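Local coordinates for cytokinesis protein 2 (Saccharomyces cerevisiae, PDB 4WPE) that mediates cytoskeletal rearrangements required for cytokinesis, forming a double ring that coincides with septins and later a ring that colocalizes with medial actin, and is represented by its F-BAR domain, at residues Tyr9-Cys14 and Leu27-Gln32; Gly63-Asp68 and Asn83-Val88; Lys90-Ser95 and Thr250-Leu255; Thr123-Lys128 and Ala213-Glu218; Leu162-Met167 and Glu174-Glu179. All blocks are in the same frame, centred on the assembly; numbering follows the deposited sequence.

Contact 1 (Tyr9-Cys14 and Leu27-Gln32)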
# COMPACT_ATOMS: atom_id res chain seq x y z
N TYR A 9 -29.35 -25.75 23.46
CA TYR A 9 -28.43 -24.91 24.23
C TYR A 9 -28.50 -23.40 23.94
O TYR A 9 -28.28 -22.97 22.81
CB TYR A 9 -27.00 -25.39 24.00
CG TYR A 9 -26.80 -26.87 24.26
CD1 TYR A 9 -26.34 -27.33 25.48
CD2 TYR A 9 -27.11 -27.80 23.28
CE1 TYR A 9 -26.17 -28.68 25.72
CE2 TYR A 9 -26.95 -29.15 23.50
CZ TYR A 9 -26.48 -29.59 24.72
OH TYR A 9 -26.33 -30.94 24.92
N SER A 10 -28.75 -22.62 24.98
CA SER A 10 -28.76 -21.15 24.89
C SER A 10 -28.44 -20.48 26.24
O SER A 10 -28.15 -21.15 27.22
CB SER A 10 -30.11 -20.66 24.37
OG SER A 10 -31.16 -21.03 25.24
N TYR A 11 -28.51 -19.15 26.27
CA TYR A 11 -28.17 -18.40 27.49
C TYR A 11 -29.26 -18.51 28.55
O TYR A 11 -28.97 -18.57 29.75
CB TYR A 11 -27.93 -16.92 27.18
CG TYR A 11 -26.59 -16.59 26.55
CD1 TYR A 11 -26.11 -15.29 26.55
CD2 TYR A 11 -25.81 -17.57 25.95
CE1 TYR A 11 -24.89 -14.97 25.97
CE2 TYR A 11 -24.60 -17.26 25.37
CZ TYR A 11 -24.14 -15.96 25.38
OH TYR A 11 -22.93 -15.65 24.81
N GLU A 12 -30.52 -18.53 28.12
CA GLU A 12 -31.64 -18.55 29.05
C GLU A 12 -31.95 -19.97 29.50
O GLU A 12 -32.74 -20.19 30.42
CB GLU A 12 -32.88 -17.93 28.43
CG GLU A 12 -33.47 -18.74 27.29
CD GLU A 12 -34.93 -18.43 27.07
OE1 GLU A 12 -35.39 -18.54 25.91
OE2 GLU A 12 -35.62 -18.08 28.05
N ALA A 13 -31.33 -20.94 28.84
CA ALA A 13 -31.62 -22.34 29.11
C ALA A 13 -30.61 -22.96 30.08
O ALA A 13 -30.98 -23.76 30.93
CB ALA A 13 -31.65 -23.13 27.81
N CYS A 14 -29.34 -22.58 29.95
CA CYS A 14 -28.26 -23.34 30.55
C CYS A 14 -27.52 -22.67 31.71
O CYS A 14 -26.52 -23.20 32.19
CB CYS A 14 -27.24 -23.70 29.47
SG CYS A 14 -27.94 -24.65 28.11
N LEU A 27 -22.33 -12.20 32.39
CA LEU A 27 -22.01 -10.78 32.49
C LEU A 27 -20.53 -10.54 32.19
O LEU A 27 -20.16 -9.53 31.59
CB LEU A 27 -22.37 -10.23 33.87
CG LEU A 27 -23.86 -10.10 34.16
CD1 LEU A 27 -24.09 -9.52 35.55
CD2 LEU A 27 -24.52 -9.23 33.11
N GLY A 28 -19.69 -11.48 32.61
CA GLY A 28 -18.27 -11.40 32.35
C GLY A 28 -17.97 -11.57 30.87
O GLY A 28 -17.13 -10.87 30.31
N HIS A 29 -18.67 -12.51 30.24
CA HIS A 29 -18.45 -12.82 28.83
C HIS A 29 -18.84 -11.67 27.91
O HIS A 29 -18.10 -11.31 26.99
CB HIS A 29 -19.22 -14.08 28.44
CG HIS A 29 -19.01 -14.50 27.02
ND1 HIS A 29 -17.74 -14.63 26.46
CD2 HIS A 29 -19.87 -14.81 26.03
CE1 HIS A 29 -17.85 -15.00 25.21
NE2 HIS A 29 -19.14 -15.13 24.92
N ILE A 30 -20.02 -11.09 28.14
CA ILE A 30 -20.50 -9.98 27.33
C ILE A 30 -19.60 -8.76 27.49
O ILE A 30 -19.28 -8.07 26.52
CB ILE A 30 -21.97 -9.62 27.68
CG1 ILE A 30 -22.95 -10.45 26.85
CG2 ILE A 30 -22.25 -8.14 27.44
CD1 ILE A 30 -23.06 -11.90 27.27
N SER A 31 -19.16 -8.53 28.73
CA SER A 31 -18.30 -7.39 29.04
C SER A 31 -16.94 -7.49 28.37
O SER A 31 -16.41 -6.50 27.86
CB SER A 31 -18.13 -7.26 30.56
OG SER A 31 -16.98 -6.49 30.88
N GLN A 32 -16.36 -8.68 28.38
CA GLN A 32 -15.04 -8.87 27.78
C GLN A 32 -15.14 -8.80 26.26
O GLN A 32 -14.17 -8.47 25.58
CB GLN A 32 -14.42 -10.20 28.23
CG GLN A 32 -14.74 -11.38 27.32
CD GLN A 32 -13.73 -12.51 27.47
OE1 GLN A 32 -12.83 -12.46 28.31
NE2 GLN A 32 -13.88 -13.54 26.64

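Contact 2 (Gly63-Asp68 and Asn83-Val88)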
# COMPACT_ATOMS: atom_id res chain seq x y z
N GLY A 63 2.96 12.09 -9.67
CA GLY A 63 3.10 13.50 -9.99
C GLY A 63 4.47 13.81 -10.56
O GLY A 63 4.58 14.51 -11.57
N LYS A 64 5.51 13.29 -9.92
CA LYS A 64 6.87 13.49 -10.40
C LYS A 64 7.10 12.71 -11.69
O LYS A 64 7.91 13.10 -12.52
CB LYS A 64 7.89 13.07 -9.34
N LEU A 65 6.37 11.61 -11.85
CA LEU A 65 6.48 10.80 -13.06
C LEU A 65 5.88 11.54 -14.25
O LEU A 65 6.42 11.48 -15.36
CB LEU A 65 5.80 9.44 -12.87
CG LEU A 65 5.77 8.55 -14.11
CD1 LEU A 65 7.16 8.33 -14.68
CD2 LEU A 65 5.10 7.22 -13.80
N ASP A 66 4.76 12.23 -14.02
CA ASP A 66 4.09 12.98 -15.08
C ASP A 66 4.99 14.10 -15.60
O ASP A 66 5.17 14.25 -16.81
CB ASP A 66 2.77 13.56 -14.57
CG ASP A 66 1.88 14.05 -15.70
OD1 ASP A 66 2.25 15.05 -16.37
OD2 ASP A 66 0.80 13.46 -15.92
N LYS A 67 5.54 14.89 -14.68
CA LYS A 67 6.42 15.99 -15.04
C LYS A 67 7.68 15.49 -15.75
O LYS A 67 8.20 16.15 -16.64
CB LYS A 67 6.80 16.81 -13.80
N ASP A 68 8.15 14.31 -15.34
CA ASP A 68 9.36 13.75 -15.94
C ASP A 68 9.12 13.25 -17.36
O ASP A 68 9.96 13.42 -18.23
CB ASP A 68 9.90 12.61 -15.07
CG ASP A 68 10.62 13.11 -13.84
OD1 ASP A 68 10.36 14.27 -13.44
OD2 ASP A 68 11.44 12.36 -13.27
N ASN A 83 3.05 6.29 -20.27
CA ASN A 83 1.80 6.92 -19.87
C ASN A 83 0.77 5.92 -19.36
O ASN A 83 -0.09 6.26 -18.55
CB ASN A 83 1.22 7.73 -21.04
CG ASN A 83 1.98 9.01 -21.30
OD1 ASN A 83 2.44 9.68 -20.37
ND2 ASN A 83 2.13 9.36 -22.57
N VAL A 84 0.87 4.68 -19.83
CA VAL A 84 0.02 3.61 -19.30
C VAL A 84 0.41 3.34 -17.86
O VAL A 84 -0.45 3.22 -16.99
CB VAL A 84 0.13 2.31 -20.13
CG1 VAL A 84 -0.46 1.14 -19.37
CG2 VAL A 84 -0.56 2.48 -21.47
N VAL A 85 1.71 3.25 -17.61
CA VAL A 85 2.23 3.10 -16.25
C VAL A 85 1.72 4.25 -15.38
O VAL A 85 1.29 4.04 -14.25
CB VAL A 85 3.77 3.08 -16.22
CG1 VAL A 85 4.27 3.02 -14.79
CG2 VAL A 85 4.30 1.90 -17.02
N LEU A 86 1.76 5.45 -15.94
CA LEU A 86 1.31 6.64 -15.23
C LEU A 86 -0.17 6.56 -14.89
O LEU A 86 -0.57 6.89 -13.77
CB LEU A 86 1.60 7.89 -16.06
CG LEU A 86 1.19 9.23 -15.45
CD1 LEU A 86 1.82 9.39 -14.07
CD2 LEU A 86 1.62 10.36 -16.37
N SER A 87 -0.98 6.12 -15.84
CA SER A 87 -2.43 6.07 -15.64
C SER A 87 -2.83 4.90 -14.75
O SER A 87 -3.76 5.01 -13.94
CB SER A 87 -3.16 5.99 -16.99
OG SER A 87 -3.28 4.65 -17.43
N VAL A 88 -2.14 3.77 -14.90
CA VAL A 88 -2.39 2.60 -14.07
C VAL A 88 -2.16 2.93 -12.59
O VAL A 88 -2.97 2.59 -11.74
CB VAL A 88 -1.49 1.41 -14.48
CG1 VAL A 88 -1.33 0.42 -13.33
CG2 VAL A 88 -2.04 0.73 -15.72

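Contact 3 (Lys90-Ser95 and Thr250-Leu255)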
# COMPACT_ATOMS: atom_id res chain seq x y z
N LYS A 90 -2.02 5.91 -11.01
CA LYS A 90 -2.91 6.91 -10.41
C LYS A 90 -4.30 6.31 -10.19
O LYS A 90 -5.07 6.81 -9.37
CB LYS A 90 -3.00 8.18 -11.27
CG LYS A 90 -3.37 7.94 -12.71
CD LYS A 90 -3.67 9.25 -13.43
CE LYS A 90 -2.48 10.20 -13.36
NZ LYS A 90 -2.79 11.51 -14.00
N ALA A 91 -4.61 5.24 -10.92
CA ALA A 91 -5.85 4.50 -10.70
C ALA A 91 -5.79 3.74 -9.38
O ALA A 91 -6.78 3.69 -8.64
CB ALA A 91 -6.11 3.55 -11.86
N ARG A 92 -4.64 3.13 -9.09
CA ARG A 92 -4.43 2.46 -7.82
C ARG A 92 -4.52 3.46 -6.67
O ARG A 92 -5.15 3.19 -5.65
CB ARG A 92 -3.08 1.75 -7.78
CG ARG A 92 -2.94 0.60 -8.77
CD ARG A 92 -1.83 -0.35 -8.36
NE ARG A 92 -0.54 0.31 -8.19
CZ ARG A 92 0.03 0.54 -7.01
NH1 ARG A 92 -0.57 0.18 -5.89
NH2 ARG A 92 1.21 1.15 -6.95
N ALA A 93 -3.87 4.60 -6.85
CA ALA A 93 -3.89 5.67 -5.86
C ALA A 93 -5.32 6.06 -5.50
O ALA A 93 -5.67 6.10 -4.32
CB ALA A 93 -3.12 6.88 -6.37
N GLN A 94 -6.14 6.31 -6.51
CA GLN A 94 -7.54 6.65 -6.29
C GLN A 94 -8.29 5.49 -5.62
O GLN A 94 -9.19 5.71 -4.82
CB GLN A 94 -8.22 7.01 -7.61
N SER A 95 -7.89 4.27 -5.95
CA SER A 95 -8.56 3.08 -5.43
C SER A 95 -8.25 2.87 -3.95
O SER A 95 -9.12 2.50 -3.16
CB SER A 95 -8.17 1.85 -6.23
OG SER A 95 -8.81 0.69 -5.73
N THR A 250 -6.39 -5.95 -12.90
CA THR A 250 -6.86 -5.57 -14.23
C THR A 250 -5.95 -4.51 -14.85
O THR A 250 -5.74 -4.50 -16.07
CB THR A 250 -8.30 -5.03 -14.17
OG1 THR A 250 -9.13 -5.98 -13.49
CG2 THR A 250 -8.85 -4.80 -15.57
N LYS A 251 -5.41 -3.63 -14.02
CA LYS A 251 -4.55 -2.56 -14.50
C LYS A 251 -3.17 -3.08 -14.90
O LYS A 251 -2.57 -2.58 -15.85
CB LYS A 251 -4.42 -1.47 -13.44
CG LYS A 251 -5.72 -0.76 -13.14
CD LYS A 251 -6.45 -0.39 -14.42
CE LYS A 251 -7.63 0.52 -14.16
NZ LYS A 251 -8.40 0.78 -15.41
N MSE A 252 -2.68 -4.09 -14.18
CA MSE A 252 -1.41 -4.72 -14.54
C MSE A 252 -1.60 -5.63 -15.74
O MSE A 252 -0.63 -5.95 -16.45
CB MSE A 252 -0.83 -5.50 -13.36
CG MSE A 252 -0.48 -4.64 -12.16
SE MSE A 252 0.97 -3.40 -12.54
CE MSE A 252 0.98 -2.39 -10.87
N ASP A 253 -2.83 -6.07 -15.98
CA ASP A 253 -3.15 -6.79 -17.20
C ASP A 253 -3.00 -5.85 -18.38
O ASP A 253 -2.40 -6.21 -19.40
CB ASP A 253 -4.57 -7.37 -17.16
CG ASP A 253 -4.63 -8.71 -16.44
OD1 ASP A 253 -3.63 -9.45 -16.45
OD2 ASP A 253 -5.70 -9.01 -15.86
N MSE A 254 -3.53 -4.63 -18.24
CA MSE A 254 -3.40 -3.60 -19.26
C MSE A 254 -1.94 -3.37 -19.63
O MSE A 254 -1.57 -3.37 -20.81
CB MSE A 254 -4.01 -2.28 -18.79
CG MSE A 254 -5.52 -2.24 -18.74
SE MSE A 254 -6.18 -0.44 -19.08
CE MSE A 254 -5.16 0.52 -17.72
N LEU A 255 -1.11 -3.17 -18.61
CA LEU A 255 0.30 -2.87 -18.80
C LEU A 255 1.01 -4.03 -19.49
O LEU A 255 1.80 -3.82 -20.41
CB LEU A 255 0.97 -2.57 -17.46
CG LEU A 255 2.44 -2.16 -17.55
CD1 LEU A 255 2.61 -1.00 -18.51
CD2 LEU A 255 2.99 -1.80 -16.18

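Contact 4 (Thr123-Lys128 and Ala213-Glu218)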
# COMPACT_ATOMS: atom_id res chain seq x y z
N THR A 123 -24.18 -1.63 30.72
CA THR A 123 -24.12 -0.93 32.00
C THR A 123 -25.49 -0.90 32.67
O THR A 123 -25.62 -1.17 33.86
CB THR A 123 -23.58 0.50 31.83
OG1 THR A 123 -22.18 0.45 31.51
CG2 THR A 123 -23.76 1.30 33.11
N THR A 124 -26.52 -0.58 31.88
CA THR A 124 -27.89 -0.55 32.38
C THR A 124 -28.36 -1.93 32.83
O THR A 124 -28.96 -2.07 33.90
CB THR A 124 -28.86 -0.02 31.30
OG1 THR A 124 -28.51 1.33 30.97
CG2 THR A 124 -30.29 -0.06 31.81
N LEU A 125 -28.07 -2.95 32.03
CA LEU A 125 -28.45 -4.32 32.35
C LEU A 125 -27.82 -4.79 33.66
O LEU A 125 -28.50 -5.33 34.53
CB LEU A 125 -28.05 -5.27 31.23
CG LEU A 125 -29.14 -5.62 30.21
CD1 LEU A 125 -28.66 -6.72 29.28
CD2 LEU A 125 -30.41 -6.04 30.92
N SER A 126 -26.51 -4.59 33.79
CA SER A 126 -25.78 -5.02 34.97
C SER A 126 -26.31 -4.37 36.24
O SER A 126 -26.34 -5.00 37.30
CB SER A 126 -24.29 -4.73 34.81
OG SER A 126 -23.72 -5.58 33.84
N GLY A 127 -26.71 -3.11 36.13
CA GLY A 127 -27.29 -2.40 37.26
C GLY A 127 -28.60 -3.04 37.68
O GLY A 127 -28.83 -3.28 38.86
N LYS A 128 -29.45 -3.31 36.69
CA LYS A 128 -30.73 -3.97 36.93
C LYS A 128 -30.53 -5.35 37.54
O LYS A 128 -31.27 -5.76 38.43
CB LYS A 128 -31.53 -4.08 35.64
CG LYS A 128 -32.92 -4.67 35.80
CD LYS A 128 -33.71 -4.50 34.52
CE LYS A 128 -35.05 -5.20 34.58
NZ LYS A 128 -35.82 -4.97 33.32
N ALA A 213 -35.18 -15.11 33.39
CA ALA A 213 -35.60 -15.80 32.18
C ALA A 213 -35.64 -14.83 31.01
O ALA A 213 -35.47 -15.21 29.85
CB ALA A 213 -36.96 -16.45 32.38
N GLN A 214 -35.87 -13.55 31.33
CA GLN A 214 -35.97 -12.51 30.32
C GLN A 214 -34.65 -11.80 30.09
O GLN A 214 -34.29 -11.49 28.95
CB GLN A 214 -37.03 -11.48 30.73
CG GLN A 214 -38.46 -11.99 30.65
CD GLN A 214 -39.47 -10.90 30.95
OE1 GLN A 214 -39.21 -9.99 31.75
NE2 GLN A 214 -40.64 -10.98 30.32
N LEU A 215 -33.92 -11.53 31.17
CA LEU A 215 -32.71 -10.73 31.08
C LEU A 215 -31.54 -11.52 30.49
O LEU A 215 -30.62 -10.95 29.91
CB LEU A 215 -32.34 -10.15 32.45
CG LEU A 215 -33.02 -8.83 32.81
CD1 LEU A 215 -34.54 -8.93 32.81
CD2 LEU A 215 -32.53 -8.31 34.16
N SER A 216 -31.58 -12.84 30.64
CA SER A 216 -30.58 -13.69 30.01
C SER A 216 -30.81 -13.71 28.51
O SER A 216 -29.87 -13.89 27.73
CB SER A 216 -30.64 -15.11 30.57
OG SER A 216 -31.93 -15.67 30.37
N CYS A 217 -32.06 -13.52 28.10
CA CYS A 217 -32.38 -13.41 26.68
C CYS A 217 -31.88 -12.08 26.13
O CYS A 217 -31.36 -12.02 25.02
CB CYS A 217 -33.88 -13.57 26.44
SG CYS A 217 -34.39 -15.23 25.95
N GLU A 218 -32.04 -11.02 26.93
CA GLU A 218 -31.50 -9.71 26.57
C GLU A 218 -29.99 -9.80 26.35
O GLU A 218 -29.45 -9.21 25.42
CB GLU A 218 -31.82 -8.67 27.65
CG GLU A 218 -33.25 -8.14 27.63
CD GLU A 218 -33.36 -6.74 28.21
OE1 GLU A 218 -32.60 -5.85 27.76
OE2 GLU A 218 -34.19 -6.53 29.12

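Contact 5 (Leu162-Met167 and Glu174-Glu179)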
# COMPACT_ATOMS: atom_id res chain seq x y z
N LEU A 162 -39.98 -20.49 83.93
CA LEU A 162 -39.31 -21.43 84.82
C LEU A 162 -38.92 -20.71 86.11
O LEU A 162 -38.72 -21.33 87.16
CB LEU A 162 -38.08 -22.03 84.14
CG LEU A 162 -37.35 -23.14 84.89
CD1 LEU A 162 -38.32 -24.24 85.32
CD2 LEU A 162 -36.21 -23.71 84.06
N ASN A 163 -38.83 -19.39 86.01
CA ASN A 163 -38.38 -18.56 87.11
C ASN A 163 -39.53 -18.11 88.01
O ASN A 163 -39.32 -17.57 89.09
CB ASN A 163 -37.65 -17.34 86.56
CG ASN A 163 -36.98 -16.52 87.63
OD1 ASN A 163 -37.56 -15.56 88.14
ND2 ASN A 163 -35.75 -16.88 87.97
N GLU A 164 -40.76 -18.36 87.55
CA GLU A 164 -41.95 -17.82 88.18
C GLU A 164 -42.11 -18.26 89.63
O GLU A 164 -42.66 -17.52 90.45
CB GLU A 164 -43.19 -18.23 87.37
CG GLU A 164 -44.48 -17.55 87.80
CD GLU A 164 -45.60 -17.74 86.79
OE1 GLU A 164 -45.47 -18.63 85.92
OE2 GLU A 164 -46.60 -17.01 86.87
N ASN A 165 -41.61 -19.44 89.96
CA ASN A 165 -41.79 -20.01 91.29
C ASN A 165 -40.78 -19.51 92.32
O ASN A 165 -40.96 -19.73 93.52
CB ASN A 165 -41.73 -21.53 91.22
CG ASN A 165 -43.04 -22.14 90.77
OD1 ASN A 165 -44.11 -21.71 91.19
ND2 ASN A 165 -42.96 -23.15 89.91
N ASN A 166 -39.73 -18.85 91.86
CA ASN A 166 -38.68 -18.37 92.77
C ASN A 166 -38.91 -16.92 93.19
O ASN A 166 -38.01 -16.28 93.75
CB ASN A 166 -37.31 -18.50 92.11
CG ASN A 166 -37.09 -19.86 91.48
OD1 ASN A 166 -37.55 -20.88 92.00
ND2 ASN A 166 -36.39 -19.88 90.35
N MSE A 167 -40.10 -16.40 92.94
CA MSE A 167 -40.40 -15.01 93.24
C MSE A 167 -41.04 -14.88 94.62
O MSE A 167 -42.04 -15.54 94.92
CB MSE A 167 -41.32 -14.41 92.17
CG MSE A 167 -40.73 -14.42 90.76
SE MSE A 167 -39.21 -13.21 90.53
CE MSE A 167 -37.76 -14.43 90.97
N GLU A 174 -44.94 -9.57 90.52
CA GLU A 174 -45.54 -8.74 89.48
C GLU A 174 -44.55 -8.44 88.36
O GLU A 174 -44.88 -8.54 87.18
CB GLU A 174 -46.07 -7.44 90.08
CG GLU A 174 -46.65 -6.46 89.07
CD GLU A 174 -46.73 -5.05 89.60
OE1 GLU A 174 -47.07 -4.88 90.79
OE2 GLU A 174 -46.45 -4.10 88.84
N HIS A 175 -43.33 -8.07 88.75
CA HIS A 175 -42.28 -7.75 87.79
C HIS A 175 -42.00 -8.91 86.84
O HIS A 175 -41.73 -8.70 85.66
CB HIS A 175 -41.00 -7.37 88.53
CG HIS A 175 -39.81 -7.25 87.63
ND1 HIS A 175 -39.66 -6.21 86.73
CD2 HIS A 175 -38.72 -8.03 87.48
CE1 HIS A 175 -38.52 -6.36 86.08
NE2 HIS A 175 -37.93 -7.46 86.51
N ASN A 176 -42.06 -10.13 87.36
CA ASN A 176 -41.79 -11.32 86.56
C ASN A 176 -42.98 -11.67 85.68
O ASN A 176 -42.82 -12.20 84.58
CB ASN A 176 -41.43 -12.50 87.46
CG ASN A 176 -40.83 -13.66 86.69
OD1 ASN A 176 -39.65 -13.64 86.35
ND2 ASN A 176 -41.64 -14.67 86.41
N LYS A 177 -44.19 -11.39 86.17
CA LYS A 177 -45.39 -11.63 85.39
C LYS A 177 -45.46 -10.66 84.21
O LYS A 177 -45.95 -11.02 83.14
CB LYS A 177 -46.65 -11.51 86.27
N ARG A 178 -44.96 -9.45 84.42
CA ARG A 178 -44.90 -8.45 83.35
C ARG A 178 -43.93 -8.87 82.26
O ARG A 178 -44.26 -8.83 81.07
CB ARG A 178 -44.48 -7.08 83.90
CG ARG A 178 -45.57 -6.32 84.61
CD ARG A 178 -45.13 -4.89 84.89
NE ARG A 178 -46.01 -4.22 85.85
CZ ARG A 178 -47.09 -3.52 85.50
NH1 ARG A 178 -47.44 -3.42 84.23
NH2 ARG A 178 -47.83 -2.94 86.44
N GLU A 179 -42.74 -9.27 82.68
CA GLU A 179 -41.72 -9.76 81.77
C GLU A 179 -42.21 -10.98 81.00
O GLU A 179 -41.90 -11.15 79.83
CB GLU A 179 -40.45 -10.11 82.55
CG GLU A 179 -39.70 -8.89 83.06
CD GLU A 179 -39.30 -7.95 81.94
OE1 GLU A 179 -38.54 -8.38 81.05
OE2 GLU A 179 -39.75 -6.78 81.96

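Contact 1 (Tyr9-Cys14 and Leu27-Gln32)
Tyr11 holds its CG anti to the carbonyl carbon (chi1 -77°), whereas His29 holds its own anti to the backbone N (chi1 -178°); these settings send a phenol and an imidazole towards each other across the gap between segment 9-14 and helix 21-35. The phenol has far to go, because even the closest alpha carbons, Tyr11 CA and Leu27 CA, lie 11.0 Å apart. Its hydroxyl end arrives at the edge of the imidazole, in the plane of that ring, with Tyr11 OH 3.4 Å from His29 CD2. The ring nitrogen is more distant, His29 NE2 standing 3.8 Å from Tyr11 OH, and the meeting is van der Waals packing of the hydroxyl oxygen against a ring carbon. The two side chains cross at roughly a right angle. Further back on the phenol, the delta methyl of Ile30 comes in obliquely, with Ile30 CD1 3.8 Å from Tyr11 CE1. All three residues are buried, yet just 96 Å² is buried between the segments, both sides summed, since one long aromatic side chain does the bridging. A hydrogen bond from Tyr11 N to the side-chain oxygen of Gln220 helps to fix the root of that side chain. The dimer of the F-BAR domain adds its own layer: Phe271 of the second subunit stacks on the His29 ring, and Ser272 of the second subunit packs on Tyr11. Within the same chain, Tyr11 touches Glu223 of helix 170-259 and Ile30 touches Tyr122 of helix 76-162, which sets the short N-terminal turn against helix 170-259 and helix 21-35 against helix 76-162.

Contact 2 (Gly63-Asp68 and Asn83-Val88)
Leu65 and Leu86 make the apolar heart of this pairing, their side chains sliding past each other in opposite directions. One branch of each does the touching: Leu65 CD2 lies 3.9 Å from Leu86 CD1, while the same Leu65 CD2 rests against the Leu86 backbone, 4.1 Å from its CA. Val85 borders this pair more loosely, its CG1 being 4.4 Å from Leu65 CD2. The second branch of Leu86, CD2, lies obliquely along Asp66, against its CB (3.8 Å from Leu86 CD2) and its carboxylate. Leu86 can serve both neighbours because its CG stands anti to the backbone N (chi1 -179°), which carries the fork straight across the interface. An alanine here would remove both branches, and Leu65 would probably be left with a gap where its nearer apolar partner had been. Further out, Ile69 and Thr62 of helix 37-71 also touch Leu86. Phe43 of the second subunit packs on Leu65, and Met40 of the second subunit on Val85, so the buried side of the contact continues into the dimer interface; Asp66, by contrast, is exposed. The two segments run antiparallel at 156°, with axes 10.1 Å apart at closest approach, and Asp66 and Leu86 are the residues whose alpha carbons come closest. Antiparallel packing through apolar side chains is what builds the helical bundle of an F-BAR domain, here in the hairpin of helices 37-71 and 76-162, which forms one end of the elongated domain together with helix 170-259.

Contact 3 (Lys90-Ser95 and Thr250-Leu255)
Arg92 and Met252, the latter present as selenomethionine, form the buried half of this contact; Ala91 and Lys251 form its partly exposed half. On the buried side the terminal methyl of Met252 meets the start of the guanidinium group, Met252 CE lying 4.1 Å from Arg92 NE and approaching obliquely. A bend in the arginine chain at chi3 (-56°) turns its head out of line with the methylenes, and a bend of Met252 at chi2 (-66°) directs its methyl to meet it. The guanidinium itself is engaged elsewhere: Arg92 NH2 forms a salt bridge with Glu89, and NH1 binds both Glu248, as a salt bridge, and the hydroxyl of Tyr54. These acidic partners probably offset the charge of Arg47 of the second subunit, which lies close to the same group. Tyr245 of the second subunit packs on both Arg92 and Met252, closing this side further. On the partly exposed side one methyl meets one methylene just as closely, Ala91 CB being 4.1 Å from Lys251 CE, but without the salt bridges and second-subunit cover of the buried pair. The backbones stay well apart, Ala91 CA and Lys251 CA being 8.1 Å from each other. The contact joins the early part of helix 76-162 to the late part of helix 170-259, with Leu58 of helix 37-71 lying against Arg92 as a third helical wall.

Contact 4 (Thr123-Lys128 and Ala213-Glu218)
Leu125 and Leu215 have the nearest CA atoms, 7.8 Å apart, of two segments that run antiparallel at 159° with axes 11.4 Å apart at closest, the segment 213-218 being kinked. The wide spacing is filled by long side chains. The leucines meet branch to stem, Leu125 CD2 lying 4.3 Å from Leu215 CG. Lys128 is fully extended, its CG anti to the backbone N (chi1 -176°), and its methylenes run across Leu215 at about a right angle: Lys128 CD and Leu215 CD2 are 4.0 Å apart. Further along, Lys128 CE comes within 4.2 Å of Leu215 CD1, so both leucine branches support the lysine. In turn Glu218 crosses Leu125 obliquely, its CB 4.1 Å from Leu125 CD1 and its OE1 3.8 Å from Leu125 CD2. With an alanine in place of Leu215, the Lys128 chain is likely to lose its apolar rest and become freer to swing, with a gap opened beside Leu125. Leu219 and Met222 extend the apolar patch around Leu125, while Glu218 OE1 is held in a salt bridge by Arg121. Lys128 NZ remains 4.8 Å from Glu218 OE2, opposite charges that are near without touching. The chemistry is thus that of an apolar centre with charged side chains at its borders: Lys128 packs its hydrocarbon on Leu215, and longer-range attraction between the ends of Lys128 and Glu218 may add modestly to the pairing of helices 76-162 and 170-259.

Contact 5 (Leu162-Met167 and Glu174-Glu179)
Asn176 is the hub, burying more surface here than any other residue of the two segments, with Met167 and Glu164 packed on different parts of it. Its CG stands anti to the backbone N (chi1 -166°), which extends the amide from helix 170-259 towards the loop. Met167, a selenomethionine, comes across the base of the asparagine at about a right angle: Met167 SE and CG each lie 3.9 Å from Asn176 CB. Bends at chi2 (-68°) and chi3 in the Met167 chain lay the selenium against that methylene. The amide nitrogen faces the start of Glu164, with Asn176 ND2 3.6 Å from Glu164 CA and 4.0 Å from Glu164 CB; this is packing against carbon, while the N-H bonding of ND2 goes to the carbonyl oxygen of Leu160, near the C-terminal end of helix 76-162. A buried side chain from one long helix is therefore hydrogen-bonded to the last turns of the preceding one. The setting is a helical hairpin: helix 76-162 ends, the chain reverses through the loop that holds segment 162-167, and helix 170-259 starts back along the bundle, at one end of the elongated F-BAR domain and within a stretch predicted to be coiled coil. In the loop, the backbone bond from Asn166 N to Asn163 O, 3.1 Å, probably helps to bring Glu164 and Met167 round Asn176. Away from this core, Arg178 forms a side-on salt bridge with Glu174, its NE and NH2 each 3.0 Å from Glu174 OE2, which lies in the guanidinium plane.

The five contacts are strung along one elongated, largely helical F-BAR subunit. Contacts 2 and 3 are neighbours at one end, centres 12 Å apart, and touch through Val85 and Leu255; contact 5 lies at the other end, about 114 Å from contact 2 between centres. Contacts 1 and 4 are adjoining too, centres 11 Å apart, with Glu12 packed on Ser216 and Cys217. Along the chain, contacts 1 and 2 come first, in series; contact 3 then joins helices 76-162 and 170-259, contact 4 lies within its span, and contact 5 at the hairpin turn lies within that of contact 4. Contacts 1, 2 and 3 also meet the second subunit, tying intrachain packing to the dimer.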